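PDB 5ZHH: inositol-1-monophosphatase from Nostoc sp., which probably hydrolyses myo-inositol monophosphates to free inositol and phosphate, as metal-dependent enzymes of its family do. Local coordinates for residues H65-E70 with W84-L89; A101-I106 with A191-A196; H124-R129 with A136-R141; S146-L151 with G250-N255; P114-I119 with R129-L134. All coordinates share one frame; numbering follows the deposited sequence.

Interaction 1 of 5, residues H65-E70 with W84-L89; sequences HSILAE and WAIDPL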
# COMPACT_ATOMS: atom_id res chain seq x y z
N HIS A 65 -22.27 27.66 -6.06
CA HIS A 65 -21.51 27.33 -7.25
C HIS A 65 -22.36 26.50 -8.22
O HIS A 65 -23.33 25.85 -7.82
CB HIS A 65 -20.24 26.54 -6.89
CG HIS A 65 -19.23 27.33 -6.12
ND1 HIS A 65 -17.95 26.89 -5.91
CD2 HIS A 65 -19.32 28.53 -5.50
CE1 HIS A 65 -17.28 27.78 -5.20
NE2 HIS A 65 -18.10 28.79 -4.93
N SER A 66 -21.98 26.52 -9.49
CA SER A 66 -22.64 25.72 -10.51
C SER A 66 -21.81 24.48 -10.83
O SER A 66 -20.60 24.45 -10.61
CB SER A 66 -22.86 26.54 -11.79
OG SER A 66 -23.88 27.51 -11.62
N ILE A 67 -22.50 23.45 -11.33
CA ILE A 67 -21.89 22.15 -11.61
C ILE A 67 -22.07 21.80 -13.08
O ILE A 67 -23.15 22.00 -13.65
CB ILE A 67 -22.50 21.04 -10.73
CG1 ILE A 67 -22.43 21.41 -9.25
CG2 ILE A 67 -21.79 19.72 -11.00
CD1 ILE A 67 -21.03 21.63 -8.74
N LEU A 68 -21.00 21.30 -13.70
CA LEU A 68 -21.06 20.68 -15.02
C LEU A 68 -20.65 19.21 -14.91
O LEU A 68 -19.56 18.90 -14.42
CB LEU A 68 -20.16 21.40 -16.03
CG LEU A 68 -20.23 20.83 -17.45
CD1 LEU A 68 -21.62 21.02 -18.05
CD2 LEU A 68 -19.17 21.48 -18.32
N ALA A 69 -21.51 18.31 -15.39
CA ALA A 69 -21.19 16.88 -15.41
C ALA A 69 -21.97 16.21 -16.53
O ALA A 69 -23.01 16.70 -16.97
CB ALA A 69 -21.50 16.21 -14.07
N GLU A 70 -21.46 15.06 -16.99
CA GLU A 70 -22.09 14.37 -18.10
C GLU A 70 -23.48 13.85 -17.73
O GLU A 70 -24.45 14.08 -18.45
CB GLU A 70 -21.21 13.22 -18.59
CG GLU A 70 -21.81 12.42 -19.74
CD GLU A 70 -20.85 11.39 -20.30
OE1 GLU A 70 -19.95 10.94 -19.56
OE2 GLU A 70 -21.00 11.03 -21.49
N TRP A 84 -17.99 23.92 -11.51
CA TRP A 84 -17.24 22.70 -11.26
C TRP A 84 -17.46 21.74 -12.42
O TRP A 84 -18.60 21.49 -12.82
CB TRP A 84 -17.66 22.04 -9.95
CG TRP A 84 -17.27 22.80 -8.73
CD1 TRP A 84 -18.00 23.76 -8.10
CD2 TRP A 84 -16.07 22.65 -7.96
NE1 TRP A 84 -17.32 24.23 -7.00
CE2 TRP A 84 -16.13 23.56 -6.90
CE3 TRP A 84 -14.93 21.84 -8.09
CZ2 TRP A 84 -15.11 23.69 -5.95
CZ3 TRP A 84 -13.92 21.96 -7.15
CH2 TRP A 84 -14.01 22.88 -6.09
N ALA A 85 -16.37 21.23 -12.98
CA ALA A 85 -16.41 20.25 -14.07
C ALA A 85 -16.02 18.91 -13.47
O ALA A 85 -14.85 18.69 -13.12
CB ALA A 85 -15.48 20.66 -15.21
N ILE A 86 -17.00 18.01 -13.34
CA ILE A 86 -16.89 16.78 -12.56
C ILE A 86 -16.94 15.58 -13.50
O ILE A 86 -17.90 15.43 -14.26
CB ILE A 86 -18.03 16.67 -11.54
CG1 ILE A 86 -17.98 17.82 -10.53
CG2 ILE A 86 -17.97 15.34 -10.83
CD1 ILE A 86 -16.63 18.12 -10.05
N ASP A 87 -15.94 14.70 -13.41
CA ASP A 87 -16.10 13.35 -13.95
C ASP A 87 -16.05 12.36 -12.80
O ASP A 87 -14.98 12.13 -12.23
CB ASP A 87 -15.03 13.00 -14.99
CG ASP A 87 -15.40 11.78 -15.82
OD1 ASP A 87 -16.25 10.97 -15.37
OD2 ASP A 87 -14.86 11.61 -16.93
N PRO A 88 -17.18 11.75 -12.42
CA PRO A 88 -17.17 10.81 -11.29
C PRO A 88 -16.43 9.52 -11.60
O PRO A 88 -16.11 8.78 -10.67
CB PRO A 88 -18.65 10.55 -11.03
CG PRO A 88 -19.31 10.79 -12.37
CD PRO A 88 -18.53 11.91 -13.01
N LEU A 89 -16.18 9.22 -12.88
CA LEU A 89 -15.47 8.00 -13.25
C LEU A 89 -14.95 8.20 -14.68
O LEU A 89 -15.64 7.88 -15.65
CB LEU A 89 -16.36 6.78 -13.14
CG LEU A 89 -15.85 5.40 -13.55
CD1 LEU A 89 -14.42 5.18 -13.11
CD2 LEU A 89 -16.76 4.32 -12.97
O HOH W 1 -19.33 13.90 -16.20

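Interaction 2 of 5, residues A101-I106 with A191-A196; sequences AFCVSI and AALDLA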
# COMPACT_ATOMS: atom_id res chain seq x y z
N ALA A 101 -6.66 1.94 -15.02
CA ALA A 101 -6.41 3.33 -15.42
C ALA A 101 -7.77 4.04 -15.45
O ALA A 101 -8.40 4.21 -16.49
CB ALA A 101 -5.69 3.44 -16.77
N PHE A 102 -8.24 4.41 -14.26
CA PHE A 102 -9.47 5.17 -14.12
C PHE A 102 -9.35 6.03 -12.87
O PHE A 102 -8.51 5.77 -12.00
CB PHE A 102 -10.70 4.24 -14.05
CG PHE A 102 -10.60 3.20 -12.98
CD1 PHE A 102 -10.95 3.48 -11.67
CD2 PHE A 102 -10.12 1.93 -13.28
CE1 PHE A 102 -10.85 2.51 -10.69
CE2 PHE A 102 -10.01 0.97 -12.30
CZ PHE A 102 -10.37 1.26 -11.00
N CYS A 103 -10.19 7.06 -12.78
CA CYS A 103 -10.03 8.04 -11.73
C CYS A 103 -11.30 8.87 -11.59
O CYS A 103 -12.20 8.81 -12.43
CB CYS A 103 -8.84 8.96 -12.01
SG CYS A 103 -9.09 9.94 -13.52
N VAL A 104 -11.34 9.64 -10.51
CA VAL A 104 -12.30 10.72 -10.32
C VAL A 104 -11.57 12.01 -10.67
O VAL A 104 -10.42 12.20 -10.25
CB VAL A 104 -12.83 10.75 -8.87
CG1 VAL A 104 -13.91 11.82 -8.70
CG2 VAL A 104 -13.35 9.39 -8.47
N SER A 105 -12.21 12.87 -11.45
CA SER A 105 -11.63 14.15 -11.84
C SER A 105 -12.57 15.26 -11.39
O SER A 105 -13.75 15.26 -11.75
CB SER A 105 -11.40 14.22 -13.36
OG SER A 105 -10.81 15.46 -13.75
N ILE A 106 -12.04 16.21 -10.60
CA ILE A 106 -12.83 17.31 -10.05
C ILE A 106 -12.08 18.60 -10.34
O ILE A 106 -11.04 18.87 -9.73
CB ILE A 106 -13.06 17.15 -8.54
CG1 ILE A 106 -13.81 15.85 -8.26
CG2 ILE A 106 -13.82 18.35 -7.99
CD1 ILE A 106 -14.02 15.57 -6.79
N ALA A 191 -8.18 10.14 -20.04
CA ALA A 191 -7.62 11.45 -20.40
C ALA A 191 -7.16 12.22 -19.16
O ALA A 191 -6.14 12.91 -19.20
CB ALA A 191 -8.65 12.25 -21.20
N ALA A 192 -7.91 12.12 -18.05
CA ALA A 192 -7.50 12.83 -16.84
C ALA A 192 -6.17 12.29 -16.32
O ALA A 192 -5.27 13.06 -15.97
CB ALA A 192 -8.58 12.73 -15.76
N LEU A 193 -6.03 10.96 -16.28
CA LEU A 193 -4.76 10.38 -15.86
C LEU A 193 -3.64 10.69 -16.85
O LEU A 193 -2.49 10.85 -16.44
CB LEU A 193 -4.89 8.87 -15.66
CG LEU A 193 -5.61 8.49 -14.35
CD1 LEU A 193 -5.77 6.98 -14.23
CD2 LEU A 193 -4.86 9.06 -13.15
N ASP A 194 -3.96 10.78 -18.14
CA ASP A 194 -2.94 11.17 -19.10
C ASP A 194 -2.39 12.56 -18.77
O ASP A 194 -1.18 12.77 -18.76
CB ASP A 194 -3.49 11.12 -20.53
CG ASP A 194 -3.77 9.69 -20.99
OD1 ASP A 194 -3.21 8.75 -20.39
OD2 ASP A 194 -4.53 9.52 -21.97
N LEU A 195 -3.28 13.51 -18.46
CA LEU A 195 -2.83 14.84 -18.06
C LEU A 195 -2.00 14.79 -16.78
O LEU A 195 -0.96 15.46 -16.68
CB LEU A 195 -4.05 15.75 -17.88
CG LEU A 195 -4.66 16.18 -19.21
CD1 LEU A 195 -6.11 16.60 -19.04
CD2 LEU A 195 -3.85 17.32 -19.79
N ALA A 196 -2.44 14.00 -15.80
CA ALA A 196 -1.68 13.82 -14.57
C ALA A 196 -0.31 13.22 -14.84
O ALA A 196 0.66 13.55 -14.15
CB ALA A 196 -2.46 12.94 -13.59

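Interaction 3 of 5, residues H124-R129 with A136-R141; sequences HDELFR and ATRNRR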
# COMPACT_ATOMS: atom_id res chain seq x y z
N HIS A 124 -4.54 2.64 -7.67
CA HIS A 124 -3.15 2.81 -7.30
C HIS A 124 -2.97 3.79 -6.15
O HIS A 124 -1.83 4.02 -5.72
CB HIS A 124 -2.34 3.29 -8.50
CG HIS A 124 -2.36 2.34 -9.65
ND1 HIS A 124 -2.78 2.70 -10.92
CD2 HIS A 124 -2.01 1.03 -9.73
CE1 HIS A 124 -2.69 1.66 -11.72
NE2 HIS A 124 -2.23 0.63 -11.03
N ASP A 125 -4.06 4.38 -5.67
CA ASP A 125 -4.03 5.38 -4.60
C ASP A 125 -3.05 6.51 -4.92
O ASP A 125 -2.11 6.79 -4.18
CB ASP A 125 -3.71 4.71 -3.26
CG ASP A 125 -3.92 5.65 -2.10
OD1 ASP A 125 -4.83 6.50 -2.18
OD2 ASP A 125 -3.17 5.55 -1.11
N GLU A 126 -3.28 7.15 -6.07
CA GLU A 126 -2.48 8.30 -6.48
C GLU A 126 -3.38 9.52 -6.54
O GLU A 126 -4.33 9.56 -7.33
CB GLU A 126 -1.79 8.04 -7.82
CG GLU A 126 -0.69 7.01 -7.71
CD GLU A 126 0.19 6.97 -8.94
OE1 GLU A 126 1.40 6.66 -8.78
OE2 GLU A 126 -0.31 7.26 -10.04
N LEU A 127 -3.07 10.52 -5.71
CA LEU A 127 -3.87 11.72 -5.53
C LEU A 127 -3.11 12.90 -6.12
O LEU A 127 -2.09 13.32 -5.56
CB LEU A 127 -4.17 11.93 -4.04
CG LEU A 127 -4.91 13.20 -3.65
CD1 LEU A 127 -6.29 13.19 -4.28
CD2 LEU A 127 -5.00 13.31 -2.12
N PHE A 128 -3.58 13.41 -7.25
CA PHE A 128 -2.96 14.56 -7.90
C PHE A 128 -3.75 15.82 -7.54
O PHE A 128 -4.98 15.83 -7.65
CB PHE A 128 -2.91 14.38 -9.42
CG PHE A 128 -2.10 13.19 -9.87
CD1 PHE A 128 -2.68 11.93 -9.97
CD2 PHE A 128 -0.76 13.33 -10.19
CE1 PHE A 128 -1.93 10.82 -10.37
CE2 PHE A 128 -0.01 12.23 -10.61
CZ PHE A 128 -0.59 10.98 -10.69
N ARG A 129 -3.05 16.86 -7.12
CA ARG A 129 -3.70 18.07 -6.65
C ARG A 129 -2.96 19.29 -7.17
O ARG A 129 -1.73 19.34 -7.14
CB ARG A 129 -3.78 18.11 -5.12
CG ARG A 129 -4.76 17.10 -4.53
CD ARG A 129 -4.48 16.83 -3.06
NE ARG A 129 -4.60 18.02 -2.20
CZ ARG A 129 -3.55 18.68 -1.72
NH1 ARG A 129 -2.32 18.28 -2.04
NH2 ARG A 129 -3.71 19.73 -0.93
N ALA A 136 1.65 21.95 -7.64
CA ALA A 136 1.12 20.67 -8.04
C ALA A 136 1.79 19.57 -7.24
O ALA A 136 3.02 19.60 -7.03
CB ALA A 136 1.33 20.42 -9.55
N THR A 137 0.99 18.60 -6.79
CA THR A 137 1.49 17.51 -5.98
C THR A 137 0.84 16.20 -6.40
O THR A 137 -0.26 16.18 -6.95
CB THR A 137 1.20 17.70 -4.47
OG1 THR A 137 -0.22 17.84 -4.29
CG2 THR A 137 1.92 18.91 -3.92
N ARG A 138 1.55 15.12 -6.12
CA ARG A 138 0.98 13.78 -6.10
C ARG A 138 1.24 13.17 -4.73
O ARG A 138 2.37 13.18 -4.24
CB ARG A 138 1.54 12.90 -7.22
CG ARG A 138 1.08 11.45 -7.12
CD ARG A 138 1.83 10.59 -8.13
NE ARG A 138 3.27 10.76 -8.02
CZ ARG A 138 4.06 10.06 -7.22
NH1 ARG A 138 3.55 9.14 -6.41
NH2 ARG A 138 5.37 10.30 -7.20
N ASN A 139 0.17 12.66 -4.11
CA ASN A 139 0.22 12.18 -2.72
C ASN A 139 0.91 13.20 -1.81
O ASN A 139 1.71 12.85 -0.93
CB ASN A 139 0.88 10.80 -2.65
CG ASN A 139 0.03 9.73 -3.33
OD1 ASN A 139 -1.11 10.00 -3.73
ND2 ASN A 139 0.57 8.52 -3.47
N ARG A 140 0.57 14.47 -2.04
CA ARG A 140 0.97 15.60 -1.20
C ARG A 140 2.49 15.84 -1.22
O ARG A 140 3.05 16.44 -0.30
CB ARG A 140 0.46 15.41 0.24
CG ARG A 140 -1.07 15.20 0.26
CD ARG A 140 -1.67 15.04 1.66
NE ARG A 140 -3.09 14.67 1.59
CZ ARG A 140 -4.10 15.53 1.63
NH1 ARG A 140 -3.85 16.84 1.74
NH2 ARG A 140 -5.35 15.10 1.57
N ARG A 141 3.15 15.44 -2.30
CA ARG A 141 4.54 15.80 -2.50
C ARG A 141 4.68 16.44 -3.88
O ARG A 141 3.98 16.03 -4.81
CB ARG A 141 5.47 14.58 -2.38
CG ARG A 141 5.34 13.87 -1.03
CD ARG A 141 6.36 12.78 -0.83
NE ARG A 141 6.14 11.69 -1.78
CZ ARG A 141 5.24 10.72 -1.61
NH1 ARG A 141 4.50 10.65 -0.51
NH2 ARG A 141 5.12 9.78 -2.56
O HOH W 2 -1.38 15.40 -3.82
O HOH W 3 -0.86 20.43 -4.40

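Interaction 4 of 5, residues S146-L151 with G250-N255; sequences SDTSEL and GSIHDN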
# COMPACT_ATOMS: atom_id res chain seq x y z
N SER A 146 8.63 16.91 -17.10
CA SER A 146 9.94 16.43 -17.53
C SER A 146 10.74 17.53 -18.22
O SER A 146 10.22 18.60 -18.57
CB SER A 146 9.77 15.24 -18.48
OG SER A 146 9.20 15.68 -19.70
N ASP A 147 12.01 17.24 -18.46
CA ASP A 147 12.92 18.16 -19.14
C ASP A 147 13.10 17.82 -20.60
O ASP A 147 13.85 18.51 -21.29
CB ASP A 147 14.28 18.20 -18.44
CG ASP A 147 14.24 18.87 -17.08
OD1 ASP A 147 13.53 19.89 -16.94
OD2 ASP A 147 14.93 18.38 -16.14
N THR A 148 12.45 16.76 -21.07
CA THR A 148 12.63 16.30 -22.44
C THR A 148 12.40 17.43 -23.43
O THR A 148 11.36 18.10 -23.40
CB THR A 148 11.67 15.14 -22.74
OG1 THR A 148 11.78 14.15 -21.70
CG2 THR A 148 12.00 14.52 -24.09
N SER A 149 13.38 17.64 -24.30
CA SER A 149 13.33 18.72 -25.27
C SER A 149 13.29 18.26 -26.72
O SER A 149 12.96 19.07 -27.59
CB SER A 149 14.53 19.67 -25.08
OG SER A 149 15.77 18.98 -25.16
N GLU A 150 13.65 17.01 -27.01
CA GLU A 150 13.65 16.48 -28.37
C GLU A 150 12.48 15.53 -28.55
O GLU A 150 12.25 14.64 -27.72
CB GLU A 150 14.96 15.74 -28.67
CG GLU A 150 16.19 16.61 -28.54
CD GLU A 150 17.46 15.81 -28.69
OE1 GLU A 150 17.54 15.00 -29.65
OE2 GLU A 150 18.36 15.95 -27.84
N LEU A 151 11.75 15.69 -29.66
CA LEU A 151 10.62 14.81 -29.94
C LEU A 151 11.08 13.36 -30.09
O LEU A 151 10.40 12.45 -29.60
CB LEU A 151 9.90 15.29 -31.20
CG LEU A 151 8.42 14.98 -31.38
CD1 LEU A 151 7.62 15.30 -30.13
CD2 LEU A 151 7.87 15.77 -32.57
N GLY A 250 6.06 21.61 -22.05
CA GLY A 250 6.46 22.96 -22.38
C GLY A 250 7.69 23.02 -23.27
O GLY A 250 7.81 23.92 -24.10
N SER A 251 8.63 22.09 -23.06
CA SER A 251 9.86 22.09 -23.86
C SER A 251 9.67 21.45 -25.23
O SER A 251 10.31 21.89 -26.19
CB SER A 251 10.98 21.39 -23.08
OG SER A 251 11.14 21.98 -21.80
N ILE A 252 8.82 20.43 -25.36
CA ILE A 252 8.55 19.85 -26.68
C ILE A 252 7.27 20.42 -27.29
O ILE A 252 6.81 19.93 -28.33
CB ILE A 252 8.48 18.31 -26.67
CG1 ILE A 252 7.35 17.82 -25.76
CG2 ILE A 252 9.83 17.70 -26.32
CD1 ILE A 252 6.95 16.38 -26.05
N HIS A 253 6.67 21.44 -26.67
CA HIS A 253 5.36 21.90 -27.11
C HIS A 253 5.39 22.35 -28.56
O HIS A 253 4.53 21.96 -29.36
CB HIS A 253 4.87 23.04 -26.22
CG HIS A 253 3.38 23.19 -26.23
ND1 HIS A 253 2.56 22.50 -25.36
CD2 HIS A 253 2.56 23.89 -27.04
CE1 HIS A 253 1.30 22.80 -25.61
NE2 HIS A 253 1.27 23.63 -26.64
N ASP A 254 6.36 23.19 -28.93
CA ASP A 254 6.43 23.68 -30.30
C ASP A 254 6.72 22.55 -31.28
O ASP A 254 6.22 22.57 -32.41
CB ASP A 254 7.48 24.79 -30.42
CG ASP A 254 8.87 24.33 -29.99
OD1 ASP A 254 8.97 23.36 -29.19
OD2 ASP A 254 9.87 24.94 -30.44
N ASN A 255 7.55 21.59 -30.88
CA ASN A 255 7.89 20.48 -31.77
C ASN A 255 6.68 19.58 -32.00
O ASN A 255 6.40 19.17 -33.13
CB ASN A 255 9.04 19.67 -31.18
CG ASN A 255 10.29 20.50 -30.95
OD1 ASN A 255 10.88 20.44 -29.87
ND2 ASN A 255 10.71 21.25 -31.96
O HOH W 4 10.03 21.18 -19.60
O HOH W 5 13.02 21.80 -27.66

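Interaction 5 of 5, residues P114-I119 with R129-L134; sequences PQVGVI and RGAAGL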
# COMPACT_ATOMS: atom_id res chain seq x y z
N PRO A 114 -9.66 27.08 -15.93
CA PRO A 114 -9.31 26.07 -14.92
C PRO A 114 -8.38 26.64 -13.85
O PRO A 114 -7.32 27.18 -14.16
CB PRO A 114 -8.62 24.97 -15.74
CG PRO A 114 -9.10 25.18 -17.16
CD PRO A 114 -9.27 26.67 -17.30
N GLN A 115 -8.80 26.52 -12.59
CA GLN A 115 -8.03 27.08 -11.48
C GLN A 115 -7.80 26.12 -10.32
O GLN A 115 -6.88 26.37 -9.53
CB GLN A 115 -8.71 28.34 -10.94
CG GLN A 115 -8.68 29.52 -11.90
CD GLN A 115 -7.31 30.17 -11.99
OE1 GLN A 115 -6.98 31.07 -11.21
NE2 GLN A 115 -6.50 29.73 -12.95
N VAL A 116 -8.62 25.08 -10.16
CA VAL A 116 -8.43 24.08 -9.12
C VAL A 116 -8.65 22.71 -9.73
O VAL A 116 -9.61 22.50 -10.48
CB VAL A 116 -9.40 24.28 -7.93
CG1 VAL A 116 -9.17 23.20 -6.88
CG2 VAL A 116 -9.24 25.66 -7.33
N GLY A 117 -7.76 21.77 -9.40
CA GLY A 117 -7.90 20.44 -9.95
C GLY A 117 -7.48 19.33 -9.01
O GLY A 117 -6.42 19.41 -8.38
N VAL A 118 -8.31 18.30 -8.90
CA VAL A 118 -7.96 17.09 -8.16
C VAL A 118 -8.29 15.90 -9.04
O VAL A 118 -9.39 15.80 -9.59
CB VAL A 118 -8.70 16.98 -6.81
CG1 VAL A 118 -8.31 15.69 -6.13
CG2 VAL A 118 -8.36 18.17 -5.91
N ILE A 119 -7.32 14.99 -9.18
CA ILE A 119 -7.48 13.75 -9.93
C ILE A 119 -7.02 12.62 -9.03
O ILE A 119 -5.88 12.62 -8.56
CB ILE A 119 -6.69 13.77 -11.24
CG1 ILE A 119 -7.21 14.89 -12.14
CG2 ILE A 119 -6.77 12.42 -11.96
CD1 ILE A 119 -6.29 15.23 -13.31
N ARG A 129 -3.05 16.86 -7.12
CA ARG A 129 -3.70 18.07 -6.65
C ARG A 129 -2.96 19.29 -7.17
O ARG A 129 -1.73 19.34 -7.14
CB ARG A 129 -3.78 18.11 -5.12
CG ARG A 129 -4.76 17.10 -4.53
CD ARG A 129 -4.48 16.83 -3.06
NE ARG A 129 -4.60 18.02 -2.20
CZ ARG A 129 -3.55 18.68 -1.72
NH1 ARG A 129 -2.32 18.28 -2.04
NH2 ARG A 129 -3.71 19.73 -0.93
N GLY A 130 -3.72 20.28 -7.64
CA GLY A 130 -3.13 21.52 -8.11
C GLY A 130 -4.13 22.65 -8.04
O GLY A 130 -5.34 22.44 -8.17
N ALA A 131 -3.62 23.85 -7.82
CA ALA A 131 -4.44 25.05 -7.84
C ALA A 131 -3.55 26.23 -8.22
O ALA A 131 -2.36 26.24 -7.91
CB ALA A 131 -5.12 25.30 -6.49
N ALA A 132 -4.14 27.21 -8.90
CA ALA A 132 -3.39 28.36 -9.39
C ALA A 132 -2.58 29.01 -8.27
O ALA A 132 -3.12 29.39 -7.23
CB ALA A 132 -4.35 29.38 -10.00
N GLY A 133 -1.27 29.10 -8.48
CA GLY A 133 -0.37 29.71 -7.53
C GLY A 133 -0.05 28.86 -6.31
O GLY A 133 0.76 29.30 -5.48
N LEU A 134 -0.63 27.67 -6.18
CA LEU A 134 -0.42 26.84 -5.01
C LEU A 134 0.43 25.61 -5.28
O LEU A 134 0.77 24.90 -4.33
CB LEU A 134 -1.77 26.39 -4.43
CG LEU A 134 -2.67 27.53 -3.96
CD1 LEU A 134 -3.93 26.98 -3.31
CD2 LEU A 134 -1.92 28.47 -3.02

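Interaction 1 of 5, residues H65-E70 with W84-L89
Backbone hydrogen bonding carries most of this contact between parallel strands, whose short axes approach to 4.7 Å. W84 N reaches S66 O, W84 O receives L68 N at 2.6 Å, and L68 O receives I86 N at 2.9 Å. The last two bonds run almost along their C=O axes. Beyond I86 a water takes over, accepting from E70 N and donating to I86 O.

One side-chain bond extends the pairing. W84 NE1 donates to H65 ND1 over 2.9 Å with 151° at the hydrogen, and NE1 lies only 2° out of the imidazole plane. The two rings therefore meet rim to rim, and neither covers the other's face.

Apolar contact fills the face shared by I67, W84 and I86. I67 CD1 sits 3.6 Å from W84 CB, and I67 CG2 lies 4.3 Å from I86 CG1. This face packs on helix 44-61 through I67 and W84.

Because W84 donates to it, ND1 must be unprotonated, so H65 is probably neutral with any proton on NE2. The strand runs on to D87, first residue of the Asp-Pro-Leu-Asp signature; close to D90 and D215, it is consistent with the acidic metal site of relatives.

Interaction 2 of 5, residues A101-I106 with A191-A196
The backbone nitrogen of A192, at the start of helix 191-199, is held by one hydrogen bond, to D90 OD2. That carboxylate probably gains from the positive end of the helix. D90 also pairs through its backbone with C103, so a single residue joins both sides of a contact that is otherwise apolar.

Three side chains carry the packing. C103 SG occupies the crowded position between its own backbone N and carbonyl carbon (chi1 63°), which sets the sulfur 3.6 Å from A192 CB. The same methyl lies 4.0 Å from S105 CB, so A192 meets two alternate residues of the strand that point to the helix. L193 reaches across from beside them: its CG stands 3.9 Å from C103 SG, while its branch CD1 touches backbone rather than side chain, 3.6 Å from F102 N and 3.7 Å from F102 O. Small side chains let the axes come within 8.9 Å at 77°, the helix crossing the strand almost at right angles.

All six touching residues are buried. Strand 103-110 lies between strands 82-90 and 113-121, with helix 191-199 over its C103 and S105 face, where I119 also packs, and helix 3-25 against V104 and I106 on the opposite face.

Interaction 3 of 5, residues H124-R129 with A136-R141
R138 leaves its strand with CG anti to the backbone N (chi1 173°) and runs alongside F128, pointing the same way. Its CB is 3.8 Å from F128 CD2. CG then lies over one ring face, 4.0 Å from the F128 centroid and 23° off the normal, a CH-pi contact displaced toward the rim. CD continues to F128 CE2 at 3.5 Å. A bend at chi3 (52°) brings NH1 4.0 Å from E126 OE1, but the oxygen lies well outside the guanidinium plane, so only charge attraction remains; OE1 forms its salt bridge with R202.

N139 extends the strand pairing by its side chain. OD1 accepts from L127 N at 2.8 Å, while ND2 donates a longer bond, 3.3 Å, to D125 O; N139 N in turn donates to L127 O. The R129-T137 pair is closed by two backbone bonds, R129 N to T137 O at 2.9 Å and its return.

On the other face R140 NH1 stands over the centre of the R129 guanidinium, 3.9 Å from CZ. This close approach of like charges is probably eased by E13 of the second subunit, which forms a salt bridge with R140; R129 NE is hydrogen-bonded to T12 OG1.

A type I' turn, R138-R141, leads on to strand 141-142, and a G1 bulge at D125 and E126 faces D121. The contact itself is the beta hairpin of strands 126-131 and 135-138, at the subunit interface.

Interaction 4 of 5, residues S146-L151 with G250-N255
T148 O is the centre of the first shell. S251 CB and I252 CG2 each approach it to 3.3 Å, and I252 CG2 continues over the peptide to S149 C at 3.5 Å. A second patch is formed by L151, whose branches divide the work: CD1 faces I252 CD1 at 4.3 Å, and CD2 reaches the backbone oxygen N255 O at 3.7 Å. The torsion of I252 explains its role, since CG1 takes the crowded position between backbone N and carbonyl carbon (chi1 61°), leaving CG2 beside the N and turned to the loop.

The clear polar links between the segments run through water. One molecule accepts from S251 OG at 2.6 Å and donates to S146 O at 2.8 Å. Another lies between S149 O and S251 O.

The next shell fixes both partners. N249 uses ND2 to bind T148 O and OD1 to receive I252 N, clamping the loop to the residue at the helix N-cap position. D204 OD1 is shared by S146 OG and T148 OG1, which ties both hydroxyls of the loop to one carboxylate oxygen.

The contact lies at the surface, where the loop between strands 141-142 and 156-158 packs on the turn that leads from strand 245-248 into helix 253-261.

Interaction 5 of 5, residues P114-I119 with R129-L134
Strands 113-121 and 126-131 form a beta hairpin inside the large mixed sheet, and this contact is the half of it remote from the turn. The short axes run at 172°, and three backbone bonds give the evidence for antiparallel pairing. G117 and G130 make a hydrogen-bonded pair, G117 N to G130 O at 2.8 Å and G130 N to G117 O at 2.9 Å. Farther along, A132 N donates to Q115 O, also at 2.9 Å.

Around this glycine pair the flanking residues put their side chains on one face. V116 CG2 meets A131 CB at 4.2 Å. Both V118 methyls lie against R129 CG, with CG2 at 4.0 Å and CG1 almost as near, the two side chains lying alongside each other. Helix 3-25 covers this face, where L8, A11 and A15 touch V118.

Q115 is folded back sharply at chi2 (-74°). Its NE2 donates to P114 O over 2.9 Å from above the carbonyl plane, a bond that fixes the rotation of the amide and leaves OE1 3.4 Å from A132 CB. After A131 the chain leaves the strand and turns, with L134 N bonded to A131 O at 2.8 Å.

On the side of strand 103-110, Q115 (psi -22°) and V116 both face L108. This is a classic beta bulge, set in the antiparallel part of the mixed sheet and packed between helices 3-25 and 213-225, consistent with the layered alpha-beta fold of the inositol monophosphatase family.

In the fold
Interactions 1, 2, 3 and 5 all reach the large mixed sheet; 1, 2 and 5 are buried and 3 partly buried, whereas interaction 4 lies at the surface, its centre about 32 Å from that of interaction 1. Interaction 1 is parallel strand pairing; interactions 3 and 5 are antiparallel, use strand 126-131 in common and share R129. Interaction 2 instead sets a helix on the sheet by apolar packing. Its strand 103-110 links interaction 1 with interaction 5, as D87 N to S105 O and I106 N to V118 O are probable hydrogen bonds. Charge gathers in interaction 3, beside other subunits; water bridges occur in interactions 1, 3 and 4.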